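Local coordinates for protein probable transcriptional regulator (Pseudomonas aeruginosa, PDB 2NNN) that probably binds DNA as a transcriptional regulator of the MarR family, through a winged helix-turn-helix domain in each subunit of a two-fold symmetric dimer, at the interface of chains A and B. Residues are numbered along the deposited sequence; one frame, centred on the assembly and turned at random. Chains: chain A/B, Probable transcriptional regulator.

The interface of chains A and B. Residues chain A 42, 46, 61-63; chain B 9-10, 15.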
ATOM      1  N   ALA A  42     -12.968  -0.633   6.297  1.00 32.49           N
ATOM      2  CA  ALA A  42     -12.364  -1.538   7.285  1.00 32.53           C
ATOM      3  C   ALA A  42     -12.765  -1.162   8.712  1.00 32.70           C
ATOM      4  O   ALA A  42     -13.153  -2.034   9.495  1.00 32.84           O
ATOM      5  CB  ALA A  42     -10.838  -1.537   7.155  1.00 32.04           C
ATOM      6  N   ARG A  46     -15.116  -3.301  11.115  1.00 36.59           N
ATOM      7  CA  ARG A  46     -14.619  -3.664  12.439  1.00 37.79           C
ATOM      8  C   ARG A  46     -15.517  -3.196  13.594  1.00 38.81           C
ATOM      9  O   ARG A  46     -15.785  -3.971  14.510  1.00 39.03           O
ATOM     10  CB  ARG A  46     -13.177  -3.190  12.646  1.00 37.76           C
ATOM     11  CG  ARG A  46     -12.501  -3.758  13.895  1.00 37.07           C
ATOM     12  CD  ARG A  46     -12.265  -5.251  13.766  1.00 38.19           C
ATOM     13  NE  ARG A  46     -11.024  -5.545  13.051  1.00 40.76           N
ATOM     14  CZ  ARG A  46     -10.689  -6.740  12.569  1.00 41.07           C
ATOM     15  NH1 ARG A  46     -11.505  -7.778  12.687  1.00 40.89           N
ATOM     16  NH2 ARG A  46      -9.535  -6.896  11.947  1.00 41.63           N
ATOM     17  N   LEU A  61      -6.832  -2.753  15.740  1.00 38.86           N
ATOM     18  CA  LEU A  61      -7.475  -3.948  15.193  1.00 38.02           C
ATOM     19  C   LEU A  61      -7.618  -3.842  13.685  1.00 37.87           C
ATOM     20  O   LEU A  61      -8.015  -4.814  13.028  1.00 38.09           O
ATOM     21  CB  LEU A  61      -8.850  -4.172  15.817  1.00 37.75           C
ATOM     22  CG  LEU A  61      -8.935  -4.614  17.288  1.00 38.09           C
ATOM     23  CD1 LEU A  61     -10.257  -4.145  17.930  1.00 34.77           C
ATOM     24  CD2 LEU A  61      -8.777  -6.123  17.404  1.00 36.24           C
ATOM     25  N   THR A  62      -7.300  -2.665  13.141  1.00 36.99           N
ATOM     26  CA  THR A  62      -7.378  -2.426  11.687  1.00 36.52           C
ATOM     27  C   THR A  62      -6.059  -1.899  11.108  1.00 36.27           C
ATOM     28  O   THR A  62      -6.068  -1.260  10.058  1.00 35.76           O
ATOM     29  CB  THR A  62      -8.487  -1.436  11.328  1.00 36.07           C
ATOM     30  OG1 THR A  62      -8.264  -0.211  12.031  1.00 36.31           O
ATOM     31  CG2 THR A  62      -9.842  -1.980  11.701  1.00 36.04           C
ATOM     32  N   ALA A  63      -4.950  -2.191  11.801  1.00 36.06           N
ATOM     33  CA  ALA A  63      -3.590  -1.745  11.469  1.00 35.94           C
ATOM     34  C   ALA A  63      -3.493  -0.239  11.201  1.00 36.36           C
ATOM     35  O   ALA A  63      -2.881   0.201  10.234  1.00 36.01           O
ATOM     36  CB  ALA A  63      -3.024  -2.560  10.313  1.00 35.79           C
TER
ATOM     37  N   LEU B   9     -13.224  -9.255   8.298  1.00 48.12           N
ATOM     38  CA  LEU B   9     -12.278  -8.308   7.702  1.00 47.26           C
ATOM     39  C   LEU B   9     -10.907  -8.929   7.412  1.00 46.82           C
ATOM     40  O   LEU B   9     -10.318  -8.683   6.345  1.00 46.68           O
ATOM     41  CB  LEU B   9     -12.151  -7.056   8.590  1.00 47.13           C
ATOM     42  CG  LEU B   9     -11.224  -5.895   8.184  1.00 47.55           C
ATOM     43  CD1 LEU B   9     -11.487  -5.393   6.764  1.00 46.89           C
ATOM     44  CD2 LEU B   9     -11.332  -4.751   9.190  1.00 46.90           C
ATOM     45  N   ASP B  10     -10.429  -9.746   8.353  1.00 46.06           N
ATOM     46  CA  ASP B  10      -9.094 -10.366   8.299  1.00 45.65           C
ATOM     47  C   ASP B  10      -8.912 -11.365   7.160  1.00 44.87           C
ATOM     48  O   ASP B  10      -7.800 -11.800   6.887  1.00 44.43           O
ATOM     49  CB  ASP B  10      -8.791 -11.049   9.633  1.00 45.97           C
ATOM     50  CG  ASP B  10      -8.889 -10.096  10.805  1.00 47.08           C
ATOM     51  OD1 ASP B  10      -7.896  -9.369  11.059  1.00 48.08           O
ATOM     52  OD2 ASP B  10      -9.961 -10.071  11.459  1.00 46.84           O
ATOM     53  N   PHE B  15      -7.318  -5.879   3.056  1.00 33.30           N
ATOM     54  CA  PHE B  15      -6.757  -5.667   4.393  1.00 32.80           C
ATOM     55  C   PHE B  15      -5.370  -6.306   4.490  1.00 32.36           C
ATOM     56  O   PHE B  15      -4.408  -5.664   4.918  1.00 31.80           O
ATOM     57  CB  PHE B  15      -7.720  -6.253   5.442  1.00 32.92           C
ATOM     58  CG  PHE B  15      -7.360  -5.927   6.876  1.00 34.18           C
ATOM     59  CD1 PHE B  15      -6.827  -4.678   7.228  1.00 33.98           C
ATOM     60  CD2 PHE B  15      -7.593  -6.861   7.883  1.00 34.76           C
ATOM     61  CE1 PHE B  15      -6.504  -4.382   8.544  1.00 33.72           C
ATOM     62  CE2 PHE B  15      -7.279  -6.569   9.216  1.00 35.64           C
ATOM     63  CZ  PHE B  15      -6.733  -5.329   9.548  1.00 34.19           C
TER
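NH2 of A:Arg46, a guanidinium nitrogen, is gripped from both chains: it donates to OD1 of the B:Asp10 carboxylate at 3.1 Å and to the backbone O of A:Leu61 at 2.8 Å. Its neighbour NH1 of A:Arg46 makes the salt bridge to OD2 of B:Asp10 at 3.0 Å, completing an end-on, two-nitrogen grip with one nitrogen to each oxygen. The fit is twisted, the guanidinium and carboxylate planes standing 32° apart; both oxygens are met out of the carboxylate plane, OD2 on its syn side and OD1 from above, while both lie close to the plane of the guanidinium. The arginine chain leaves helix 38-50 with CG anti to the backbone N (chi1 -169°) and then bends at chi2 and chi3, which carries its head to the C-terminal end of helix 55-61. There the A:Leu61 carbonyl, met nearly end-on by NH2, probably limits rotation of the guanidinium and helps present it to the aspartate. B:Leu9 crosses the arginine at about a right angle and lays CD2 over one guanidinium face, towards its rim. The same methyl reaches A:Ala42, with CD2 of B:Leu9 3.8 Å from CB of A:Ala42, and also touches CG2 of A:Thr62. Further along, the far end of the B:Phe15 ring packs on the A:Leu61-A:Thr62 backbone, its CZ lying 3.7 Å from CA of A:Thr62. Apolar packing thus flanks the ion pair and probably strengthens it. Repeated by the two-fold symmetry, this patch ties the N-terminal 3-10 helix 9-11 and helix 13-31 of one subunit to the helix-turn-helix region of the other, and probably helps set the position of the DNA-binding domains in the MarR-type dimer.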